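Meso-diaminopimelate dehydrogenase (Clostridium tetani, PDB 3WGY) catalyses the reversible NADP-dependent oxidative deamination of meso-diaminopimelate, here as a six-substitution variant crystallised with the 2-oxo acid 4-methyl-2-oxovalerate. Local coordinates at residues 201-206 / 232-237; 126-131 / 269-274; 4-9 / 60-65; 54-59 / 85-90. The protein carries 6 engineered substitutions. All blocks are in the same frame, centred on the assembly; numbering follows the deposited sequence.

Contact 1 (201-206 / 232-237); sequences CYVVPE and VHFITE
Val232 sets its CG1 methyl 4.2 Å from CG2 of Val203, on the sheet face that also carries Cys201. The same CG1 lies over one face of the Phe234 ring, displaced toward its rim. Next, His233 N donates to Cys201 O (2.8 Å) and His233 O takes Val203 N (2.7 Å). On the face turned away from Val232, His233 and Tyr202 point the same way side by side: CD2 of the imidazole comes over one face of the phenol ring, 3.7 Å from Tyr202 CE2, with the two planes inclined at 33°. Phe234 returns to the Val203 side, its CD1 meeting Val203 CB at 4.0 Å, while Val203 O sits near the plane of the phenyl ring, at its edge. Beyond the regular strand, Ile235 N still reaches Val203 O (2.9 Å). Ile235 CG1 lies between its own backbone N and carbonyl carbon (chi1 63°); CD1 beyond it meets Tyr202 CB at 3.9 Å, and CG2 lies at the edge of the phenol ring, near its plane. Thr236 brings its carbonyl O to Val204 CG2 (3.7 Å), and its side chain caps a backbone N of helix 237-243. Glu237 crosses Val204 at about a right angle, OE1 facing Val204 CG1, while OE2 is bonded to Asn168. The pairing is parallel, as in a beta-alpha-beta crossover: helix 211-219 links the strands and covers the Val203 side through Ile218 and Leu211, helix 154-162 adds Ile160, and strand 166-175 lies on the other flank of strand 197-205.

Contact 2 (126-131 / 269-274); sequences GLFSLN and FNLNLE
Phe269 and Asn131 make the flat-on part of this contact. The Asn131 amide lies over one face of the phenyl ring, the planes only 18° apart, with Asn131 CG 3.4 Å from Phe269 CG; the two side chains cross at about a right angle. A polar amide is thus stacked on an aromatic ring in a fully buried setting. The Phe269 CG is anti to the backbone N (chi1 178°), on the side of the strand that faces the helix.

The rest is apolar. Phe128 brings the CD1-CE1 side of its ring against the rim of Phe269: Phe128 CE1 is 3.8 Å from Phe269 CE2. The touching atoms each lie near the plane of the other ring, so the rings meet rim to rim although turned steeply against each other. Leu127 adds its CB at 4.0 Å from Phe269 CE2, an oblique approach to the ring. Further along the strand, Leu271 and Phe128 slide past each other in opposite directions, and Leu271 CD1 comes as close as 3.3 Å to Phe128 CE1, a tight fit for two carbons. Trp123 packs edge-to-face with Phe128, and Phe279 of helix 276-296 touches both Leu127 and Leu271.

Helix 123-138 therefore lies on strand 264-273, with the short segment axes running nearly antiparallel at 163° and 9.3 Å apart. The strand pairs antiparallel with one from the second subunit, so the helix backs a sheet continuous across the dimer, consistent with the dehydrogenase C-terminal domains of the glyceraldehyde-phosphate dehydrogenase type.

Contact 3 (4-9 / 60-65); sequences KIRIGI and KDTVDV
Arg6 grips the carboxylate of Asp64 side-on in a two-pronged salt bridge. Arg6 NE reaches Asp64 OD2 at 3.0 Å and Arg6 NH2 reaches Asp64 OD1 at 3.1 Å. Both oxygens lie close to the guanidinium plane, yet the nitrogens come from above the carboxylate plane, the two planes being 47° apart. A bend in the arginine chain (chi3 -59°) folds NE back toward CB, where it meets Asp64 OD2. Asp64 OD2 also accepts Arg6 N (3.2 Å), through its anti lone pair. Two donors on one oxygen would help keep the carboxylate charged. One face of the guanidinium is covered by the backbone of Thr62, whose carbonyl carbon lies 3.6 Å above it.

Among the backbone bonds, Asp64 N donates to Arg6 O (2.9 Å). The same oxygen also accepts Val65 N, and this bond together with that from Gly8 N to Val65 O (2.8 Å) makes the parallel bridge of Ile7 with Val65.

Of the apolar contacts, Ile7 and Val65 lie side by side, Ile7 CD1 meeting Val65 CB at 3.8 Å, and Val63 CG1 packs on the bare backbone of Gly8, 4.0 Å from its CA.

Strand 5-10 is thereby joined to the start of strand 65-68, with strand 29-36 on its other flank, in the parallel sheet of what is probably a Rossmann-type nucleotide-binding domain. Helix 276-296 covers the Ile7 and Val65 face through Ser288, and Tyr292 packs on Ile5 and Asp64.

Contact 4 (54-59 / 85-90); sequences SRLELY and SQFNTV
Leu56 slides past Phe87 in the opposite direction, its CG 3.8 Å from Phe87 CE1 and its CD1 4.0 Å from both CE1 and CZ. CG of the leucine is anti to the backbone N (chi1 178°), and CD1 beyond it meets the CE1-CZ end of the phenyl ring. Leu56 O takes part as well: it lies near the ring plane, 3.5 Å from Phe87 CZ, while also accepting the backbone bond from Tyr59 N that closes the turn. Glu57 contributes its CB, to which the extended Gln86 chain carries its terminal amide. The Glu57 carboxylate extends away from this point. Tyr59 completes the set mainly through its backbone: Tyr59 O sits near the plane of the Phe87 ring, 3.1 Å from CE2, and Tyr59 CB is 4.4 Å from CZ. Two carbonyl oxygens thus face the rim of one phenyl ring, an arrangement in which the slightly positive C-H edge probably meets their partial negative charge. The phenol of Tyr59 itself turns elsewhere, to pack edge-to-face with Phe35. Phe87 therefore packs its ring tip against the irregular, partly 3-10 connection between strands 50-52 and 65-68. Met66 of strand 65-68 touches both Leu56 and Phe87, Val63 packs on Phe87, and just beyond, strand 88-90 enters the parallel sheet between strands 65-68 and 116-118.

From the N terminus, the chain leaves strand 5-10 and returns at 60-65, where contact 3 closes the first loop, joining strands 5-10 and 65-68 of the parallel sheet of the probable nucleotide-binding domain. Contact 4 opens at 54-59, before that closure, and ends at 85-90, so the two cross; it ties the loop after strand 50-52 to the lead-in of strand 88-90, and the two touch where Lys60 packs on Phe87. Contact 2 opens later, at helix 123-138, and closes only at strand 264-273 on the dimer-facing sheet. Contact 1 is nested within that long loop, joining two strands of the separate mixed sheet, its centre about 46 Å from that of contact 3.

Contact 1 (201-206 / 232-237)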
# COMPACT_ATOMS: atom_id res chain seq x y z
N CYS B 201 -27.91 -12.78 -7.31
CA CYS B 201 -29.10 -11.98 -7.03
C CYS B 201 -29.97 -12.69 -6.01
O CYS B 201 -30.02 -13.92 -5.96
CB CYS B 201 -29.91 -11.75 -8.31
SG CYS B 201 -29.05 -10.85 -9.62
N TYR B 202 -30.64 -11.90 -5.19
CA TYR B 202 -31.56 -12.43 -4.20
C TYR B 202 -32.85 -11.70 -4.52
O TYR B 202 -32.95 -10.49 -4.35
CB TYR B 202 -31.07 -12.13 -2.79
CG TYR B 202 -29.80 -12.86 -2.43
CD1 TYR B 202 -28.55 -12.39 -2.86
CD2 TYR B 202 -29.84 -14.06 -1.71
CE1 TYR B 202 -27.38 -13.09 -2.56
CE2 TYR B 202 -28.69 -14.76 -1.41
CZ TYR B 202 -27.46 -14.28 -1.84
OH TYR B 202 -26.32 -14.99 -1.55
N VAL B 203 -33.83 -12.46 -5.00
CA VAL B 203 -35.09 -11.87 -5.42
C VAL B 203 -36.33 -12.23 -4.62
O VAL B 203 -36.51 -13.36 -4.18
CB VAL B 203 -35.36 -12.23 -6.90
CG1 VAL B 203 -36.75 -11.77 -7.33
CG2 VAL B 203 -34.28 -11.61 -7.78
N VAL B 204 -37.19 -11.24 -4.44
CA VAL B 204 -38.47 -11.42 -3.77
C VAL B 204 -39.44 -11.41 -4.94
O VAL B 204 -39.67 -10.37 -5.56
CB VAL B 204 -38.79 -10.24 -2.83
CG1 VAL B 204 -40.11 -10.50 -2.12
CG2 VAL B 204 -37.66 -10.06 -1.82
N PRO B 205 -40.02 -12.57 -5.27
CA PRO B 205 -40.97 -12.69 -6.38
C PRO B 205 -42.39 -12.25 -6.04
O PRO B 205 -42.80 -12.32 -4.88
CB PRO B 205 -40.91 -14.17 -6.71
CG PRO B 205 -40.84 -14.77 -5.32
CD PRO B 205 -39.81 -13.88 -4.62
N GLU B 206 -43.13 -11.81 -7.05
CA GLU B 206 -44.54 -11.42 -6.88
C GLU B 206 -45.24 -12.76 -6.68
O GLU B 206 -44.73 -13.78 -7.13
CB GLU B 206 -45.09 -10.77 -8.14
CG GLU B 206 -44.42 -9.48 -8.59
CD GLU B 206 -44.73 -8.30 -7.70
OE1 GLU B 206 -45.70 -8.37 -6.92
OE2 GLU B 206 -44.02 -7.28 -7.80
N VAL B 232 -29.39 -16.84 -9.20
CA VAL B 232 -30.56 -16.16 -8.67
C VAL B 232 -31.17 -16.98 -7.54
O VAL B 232 -31.54 -18.14 -7.73
CB VAL B 232 -31.63 -15.95 -9.77
CG1 VAL B 232 -32.85 -15.25 -9.18
CG2 VAL B 232 -31.04 -15.13 -10.90
N HIS B 233 -31.23 -16.38 -6.36
CA HIS B 233 -31.81 -17.05 -5.20
C HIS B 233 -33.14 -16.37 -4.88
O HIS B 233 -33.25 -15.14 -4.94
CB HIS B 233 -30.88 -16.92 -3.98
CG HIS B 233 -29.55 -17.57 -4.16
ND1 HIS B 233 -29.40 -18.95 -4.22
CD2 HIS B 233 -28.31 -17.05 -4.28
CE1 HIS B 233 -28.12 -19.24 -4.37
NE2 HIS B 233 -27.44 -18.11 -4.41
N PHE B 234 -34.14 -17.17 -4.55
CA PHE B 234 -35.45 -16.61 -4.23
C PHE B 234 -35.66 -16.59 -2.72
O PHE B 234 -35.50 -17.61 -2.04
CB PHE B 234 -36.54 -17.41 -4.95
CG PHE B 234 -36.52 -17.22 -6.44
CD1 PHE B 234 -36.87 -15.98 -7.00
CD2 PHE B 234 -36.11 -18.24 -7.28
CE1 PHE B 234 -36.81 -15.78 -8.37
CE2 PHE B 234 -36.05 -18.04 -8.67
CZ PHE B 234 -36.39 -16.81 -9.21
N ILE B 235 -35.99 -15.42 -2.19
CA ILE B 235 -36.20 -15.27 -0.77
C ILE B 235 -37.44 -14.41 -0.50
O ILE B 235 -38.06 -13.89 -1.42
CB ILE B 235 -34.97 -14.59 -0.10
CG1 ILE B 235 -34.78 -13.19 -0.67
CG2 ILE B 235 -33.72 -15.42 -0.35
CD1 ILE B 235 -33.71 -12.40 0.05
N THR B 236 -37.79 -14.26 0.78
CA THR B 236 -38.93 -13.45 1.17
C THR B 236 -38.48 -12.01 1.43
O THR B 236 -37.29 -11.72 1.48
CB THR B 236 -39.56 -13.95 2.47
OG1 THR B 236 -38.69 -13.63 3.56
CG2 THR B 236 -39.77 -15.46 2.41
N GLU B 237 -39.45 -11.13 1.61
CA GLU B 237 -39.17 -9.72 1.88
C GLU B 237 -38.43 -9.59 3.21
O GLU B 237 -37.51 -8.79 3.34
CB GLU B 237 -40.49 -8.94 1.93
CG GLU B 237 -40.32 -7.42 1.96
CD GLU B 237 -39.93 -6.85 0.60
OE1 GLU B 237 -40.72 -6.96 -0.36
OE2 GLU B 237 -38.82 -6.30 0.50

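Contact 2 (126-131 / 269-274)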
# COMPACT_ATOMS: atom_id res chain seq x y z
N GLY B 126 -8.65 5.95 -5.12
CA GLY B 126 -8.03 6.22 -3.83
C GLY B 126 -6.97 5.18 -3.51
O GLY B 126 -5.95 5.10 -4.19
N LEU B 127 -7.22 4.38 -2.48
CA LEU B 127 -6.25 3.37 -2.09
C LEU B 127 -5.95 2.35 -3.20
O LEU B 127 -4.80 1.98 -3.40
CB LEU B 127 -6.72 2.65 -0.82
CG LEU B 127 -7.07 3.60 0.33
CD1 LEU B 127 -7.39 2.79 1.57
CD2 LEU B 127 -5.91 4.55 0.60
N PHE B 128 -6.98 1.91 -3.92
CA PHE B 128 -6.73 0.95 -4.98
C PHE B 128 -5.85 1.56 -6.06
O PHE B 128 -4.98 0.88 -6.61
CB PHE B 128 -8.05 0.45 -5.57
CG PHE B 128 -8.71 -0.63 -4.75
CD1 PHE B 128 -8.25 -0.94 -3.48
CD2 PHE B 128 -9.79 -1.33 -5.25
CE1 PHE B 128 -8.86 -1.93 -2.72
CE2 PHE B 128 -10.42 -2.33 -4.49
CZ PHE B 128 -9.95 -2.62 -3.23
N SER B 129 -6.07 2.84 -6.35
CA SER B 129 -5.30 3.56 -7.35
C SER B 129 -3.83 3.56 -6.97
O SER B 129 -2.96 3.28 -7.79
CB SER B 129 -5.79 5.01 -7.46
OG SER B 129 -7.21 5.06 -7.53
N LEU B 130 -3.55 3.88 -5.71
CA LEU B 130 -2.18 3.93 -5.22
C LEU B 130 -1.50 2.58 -5.38
O LEU B 130 -0.33 2.51 -5.76
CB LEU B 130 -2.14 4.33 -3.74
CG LEU B 130 -2.41 5.79 -3.39
CD1 LEU B 130 -2.81 5.92 -1.93
CD2 LEU B 130 -1.14 6.62 -3.71
N ASN B 131 -2.23 1.51 -5.08
CA ASN B 131 -1.65 0.19 -5.18
C ASN B 131 -1.47 -0.31 -6.60
O ASN B 131 -0.57 -1.11 -6.84
CB ASN B 131 -2.44 -0.81 -4.33
CG ASN B 131 -2.09 -0.68 -2.85
OD1 ASN B 131 -2.68 0.10 -2.12
ND2 ASN B 131 -1.09 -1.43 -2.43
N PHE B 269 -3.00 -6.08 -2.46
CA PHE B 269 -3.60 -5.16 -1.50
C PHE B 269 -5.08 -5.50 -1.58
O PHE B 269 -5.62 -5.67 -2.68
CB PHE B 269 -3.40 -3.70 -1.92
CG PHE B 269 -4.05 -2.71 -0.98
CD1 PHE B 269 -3.43 -2.35 0.22
CD2 PHE B 269 -5.28 -2.16 -1.28
CE1 PHE B 269 -4.04 -1.45 1.10
CE2 PHE B 269 -5.90 -1.26 -0.41
CZ PHE B 269 -5.28 -0.91 0.79
N ASN B 270 -5.74 -5.63 -0.44
CA ASN B 270 -7.16 -5.92 -0.48
C ASN B 270 -7.86 -5.32 0.73
O ASN B 270 -7.23 -5.02 1.74
CB ASN B 270 -7.42 -7.44 -0.58
CG ASN B 270 -7.02 -8.19 0.67
OD1 ASN B 270 -7.47 -7.87 1.77
ND2 ASN B 270 -6.18 -9.20 0.51
N LEU B 271 -9.16 -5.13 0.59
CA LEU B 271 -9.98 -4.55 1.65
C LEU B 271 -11.20 -5.42 1.92
O LEU B 271 -11.80 -5.97 1.00
CB LEU B 271 -10.45 -3.14 1.23
CG LEU B 271 -9.39 -2.06 0.95
CD1 LEU B 271 -10.05 -0.91 0.20
CD2 LEU B 271 -8.76 -1.58 2.25
N ASN B 272 -11.57 -5.52 3.19
CA ASN B 272 -12.75 -6.28 3.60
C ASN B 272 -13.52 -5.29 4.48
O ASN B 272 -13.20 -5.13 5.66
CB ASN B 272 -12.35 -7.51 4.39
CG ASN B 272 -13.53 -8.40 4.75
OD1 ASN B 272 -14.69 -8.00 4.60
ND2 ASN B 272 -13.25 -9.60 5.22
N LEU B 273 -14.53 -4.65 3.91
CA LEU B 273 -15.27 -3.62 4.64
C LEU B 273 -16.71 -3.95 5.01
O LEU B 273 -17.57 -4.08 4.15
CB LEU B 273 -15.27 -2.33 3.81
CG LEU B 273 -13.96 -2.00 3.08
CD1 LEU B 273 -14.19 -0.88 2.06
CD2 LEU B 273 -12.88 -1.63 4.09
N GLU B 274 -16.97 -4.08 6.31
CA GLU B 274 -18.33 -4.37 6.76
C GLU B 274 -19.20 -3.15 6.44
O GLU B 274 -20.40 -3.28 6.19
CB GLU B 274 -18.35 -4.65 8.27
CG GLU B 274 -19.67 -5.19 8.79
CD GLU B 274 -19.71 -5.30 10.31
OE1 GLU B 274 -18.72 -5.78 10.89
OE2 GLU B 274 -20.73 -4.91 10.91

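Contact 3 (4-9 / 60-65)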
# COMPACT_ATOMS: atom_id res chain seq x y z
N LYS B 4 -6.66 22.72 16.68
CA LYS B 4 -7.32 21.70 15.86
C LYS B 4 -7.52 22.08 14.40
O LYS B 4 -7.57 23.26 14.06
CB LYS B 4 -8.69 21.40 16.47
CG LYS B 4 -8.69 21.22 17.97
CD LYS B 4 -8.13 19.87 18.35
CE LYS B 4 -7.74 19.85 19.81
NZ LYS B 4 -7.33 18.49 20.25
N ILE B 5 -7.64 21.07 13.54
CA ILE B 5 -7.89 21.28 12.12
C ILE B 5 -9.40 21.43 11.98
O ILE B 5 -10.15 20.54 12.37
CB ILE B 5 -7.40 20.07 11.26
CG1 ILE B 5 -5.88 19.96 11.32
CG2 ILE B 5 -7.82 20.26 9.80
CD1 ILE B 5 -5.30 18.83 10.48
N ARG B 6 -9.85 22.56 11.43
CA ARG B 6 -11.28 22.84 11.29
C ARG B 6 -11.88 22.21 10.04
O ARG B 6 -11.62 22.66 8.92
CB ARG B 6 -11.50 24.35 11.27
CG ARG B 6 -11.07 25.05 12.56
CD ARG B 6 -11.10 26.57 12.40
NE ARG B 6 -10.21 26.97 11.32
CZ ARG B 6 -9.98 28.23 10.96
NH1 ARG B 6 -10.58 29.22 11.60
NH2 ARG B 6 -9.15 28.49 9.96
N ILE B 7 -12.70 21.19 10.23
CA ILE B 7 -13.30 20.51 9.09
C ILE B 7 -14.73 20.97 8.82
O ILE B 7 -15.46 21.35 9.73
CB ILE B 7 -13.29 18.98 9.30
CG1 ILE B 7 -11.85 18.46 9.41
CG2 ILE B 7 -14.01 18.29 8.14
CD1 ILE B 7 -11.00 18.75 8.21
N GLY B 8 -15.09 20.95 7.54
CA GLY B 8 -16.43 21.33 7.13
C GLY B 8 -16.97 20.23 6.25
O GLY B 8 -16.29 19.77 5.34
N ILE B 9 -18.20 19.79 6.52
CA ILE B 9 -18.81 18.72 5.74
C ILE B 9 -19.95 19.24 4.87
O ILE B 9 -20.85 19.92 5.36
CB ILE B 9 -19.39 17.61 6.66
CG1 ILE B 9 -18.28 17.02 7.54
CG2 ILE B 9 -20.04 16.52 5.81
CD1 ILE B 9 -18.78 15.96 8.52
N LYS B 60 -15.95 30.96 5.21
CA LYS B 60 -14.65 30.98 4.54
C LYS B 60 -13.45 31.08 5.47
O LYS B 60 -12.40 30.49 5.20
CB LYS B 60 -14.58 32.12 3.51
CG LYS B 60 -13.20 32.23 2.86
CD LYS B 60 -13.23 32.83 1.46
CE LYS B 60 -12.95 34.33 1.45
NZ LYS B 60 -14.07 35.15 2.00
N ASP B 61 -13.59 31.82 6.57
CA ASP B 61 -12.49 31.98 7.52
C ASP B 61 -12.51 31.01 8.70
O ASP B 61 -11.64 31.06 9.56
CB ASP B 61 -12.49 33.41 8.07
CG ASP B 61 -11.96 34.41 7.07
OD1 ASP B 61 -11.79 34.04 5.89
OD2 ASP B 61 -11.70 35.57 7.47
N THR B 62 -13.51 30.14 8.74
CA THR B 62 -13.61 29.19 9.85
C THR B 62 -13.42 27.73 9.43
O THR B 62 -13.36 26.83 10.28
CB THR B 62 -14.97 29.37 10.59
OG1 THR B 62 -15.16 28.31 11.53
CG2 THR B 62 -16.12 29.39 9.62
N VAL B 63 -13.32 27.48 8.13
CA VAL B 63 -13.13 26.12 7.63
C VAL B 63 -11.79 25.97 6.92
O VAL B 63 -11.52 26.65 5.94
CB VAL B 63 -14.24 25.71 6.65
CG1 VAL B 63 -13.96 24.33 6.07
CG2 VAL B 63 -15.59 25.72 7.36
N ASP B 64 -10.95 25.06 7.42
CA ASP B 64 -9.65 24.81 6.81
C ASP B 64 -9.80 23.84 5.65
O ASP B 64 -9.19 24.00 4.60
CB ASP B 64 -8.67 24.23 7.83
CG ASP B 64 -8.20 25.25 8.84
OD1 ASP B 64 -7.68 26.31 8.41
OD2 ASP B 64 -8.33 25.00 10.05
N VAL B 65 -10.63 22.82 5.86
CA VAL B 65 -10.85 21.83 4.82
C VAL B 65 -12.33 21.45 4.75
O VAL B 65 -12.95 21.18 5.77
CB VAL B 65 -10.01 20.56 5.06
CG1 VAL B 65 -10.27 19.55 3.95
CG2 VAL B 65 -8.54 20.91 5.12
O HOH W 1 -6.78 25.41 12.00

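Contact 4 (54-59 / 85-90)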
# COMPACT_ATOMS: atom_id res chain seq x y z
N SER B 54 -26.98 27.58 1.92
CA SER B 54 -26.96 28.96 1.43
C SER B 54 -25.99 29.85 2.21
O SER B 54 -25.60 30.92 1.74
CB SER B 54 -28.36 29.57 1.50
OG SER B 54 -28.84 29.53 2.83
N ARG B 55 -25.62 29.41 3.41
CA ARG B 55 -24.71 30.19 4.25
C ARG B 55 -23.29 29.62 4.25
O ARG B 55 -22.50 29.91 5.16
CB ARG B 55 -25.24 30.25 5.68
CG ARG B 55 -26.54 31.04 5.80
CD ARG B 55 -27.26 30.76 7.10
NE ARG B 55 -26.56 31.26 8.28
CZ ARG B 55 -26.50 32.54 8.64
NH1 ARG B 55 -27.10 33.48 7.91
NH2 ARG B 55 -25.87 32.88 9.75
N LEU B 56 -22.97 28.83 3.24
CA LEU B 56 -21.64 28.24 3.14
C LEU B 56 -20.58 29.33 3.08
O LEU B 56 -19.58 29.29 3.80
CB LEU B 56 -21.54 27.38 1.88
CG LEU B 56 -20.17 26.75 1.65
CD1 LEU B 56 -19.82 25.88 2.84
CD2 LEU B 56 -20.20 25.93 0.39
N GLU B 57 -20.81 30.31 2.21
CA GLU B 57 -19.91 31.44 2.01
C GLU B 57 -19.49 32.13 3.31
O GLU B 57 -18.39 32.67 3.40
CB GLU B 57 -20.58 32.46 1.10
CG GLU B 57 -22.02 32.77 1.49
CD GLU B 57 -22.65 33.86 0.64
OE1 GLU B 57 -23.86 34.13 0.82
OE2 GLU B 57 -21.94 34.44 -0.21
N LEU B 58 -20.36 32.12 4.31
CA LEU B 58 -20.08 32.77 5.58
C LEU B 58 -19.01 32.07 6.41
O LEU B 58 -18.54 32.62 7.42
CB LEU B 58 -21.36 32.88 6.41
CG LEU B 58 -22.50 33.62 5.70
CD1 LEU B 58 -23.77 33.58 6.55
CD2 LEU B 58 -22.06 35.05 5.44
N TYR B 59 -18.63 30.88 6.00
CA TYR B 59 -17.64 30.12 6.75
C TYR B 59 -16.25 30.05 6.13
O TYR B 59 -15.44 29.19 6.49
CB TYR B 59 -18.20 28.70 7.01
CG TYR B 59 -19.37 28.70 7.96
CD1 TYR B 59 -20.62 29.20 7.58
CD2 TYR B 59 -19.22 28.25 9.28
CE1 TYR B 59 -21.69 29.26 8.48
CE2 TYR B 59 -20.27 28.31 10.19
CZ TYR B 59 -21.50 28.81 9.79
OH TYR B 59 -22.54 28.89 10.69
N SER B 85 -13.65 27.47 -4.98
CA SER B 85 -13.34 28.89 -5.08
C SER B 85 -13.38 29.56 -3.72
O SER B 85 -13.03 30.73 -3.59
CB SER B 85 -14.34 29.60 -6.00
OG SER B 85 -14.19 29.18 -7.34
N GLN B 86 -13.79 28.81 -2.70
CA GLN B 86 -13.89 29.39 -1.37
C GLN B 86 -13.17 28.61 -0.29
O GLN B 86 -12.84 29.17 0.76
CB GLN B 86 -15.37 29.53 -1.00
CG GLN B 86 -16.18 30.31 -2.02
CD GLN B 86 -17.67 30.22 -1.78
OE1 GLN B 86 -18.27 29.14 -1.86
NE2 GLN B 86 -18.29 31.36 -1.47
N PHE B 87 -12.93 27.33 -0.52
CA PHE B 87 -12.25 26.51 0.49
C PHE B 87 -11.31 25.51 -0.16
O PHE B 87 -11.36 25.30 -1.37
CB PHE B 87 -13.25 25.72 1.34
CG PHE B 87 -14.35 26.54 1.94
CD1 PHE B 87 -15.43 26.96 1.16
CD2 PHE B 87 -14.32 26.89 3.28
CE1 PHE B 87 -16.46 27.72 1.72
CE2 PHE B 87 -15.35 27.65 3.85
CZ PHE B 87 -16.42 28.06 3.06
N ASN B 88 -10.45 24.91 0.65
CA ASN B 88 -9.56 23.87 0.15
C ASN B 88 -10.53 22.70 0.20
O ASN B 88 -11.26 22.56 1.18
CB ASN B 88 -8.40 23.63 1.11
CG ASN B 88 -7.49 24.82 1.23
OD1 ASN B 88 -7.02 25.36 0.23
ND2 ASN B 88 -7.22 25.24 2.45
N THR B 89 -10.57 21.87 -0.82
CA THR B 89 -11.53 20.78 -0.80
C THR B 89 -10.97 19.37 -0.91
O THR B 89 -9.84 19.17 -1.35
CB THR B 89 -12.55 20.95 -1.91
OG1 THR B 89 -11.88 20.84 -3.18
CG2 THR B 89 -13.24 22.30 -1.79
N VAL B 90 -11.80 18.42 -0.51
CA VAL B 90 -11.49 17.00 -0.57
C VAL B 90 -12.75 16.32 -1.08
O VAL B 90 -13.83 16.49 -0.50
CB VAL B 90 -11.13 16.42 0.83
CG1 VAL B 90 -11.13 14.90 0.77
CG2 VAL B 90 -9.76 16.92 1.27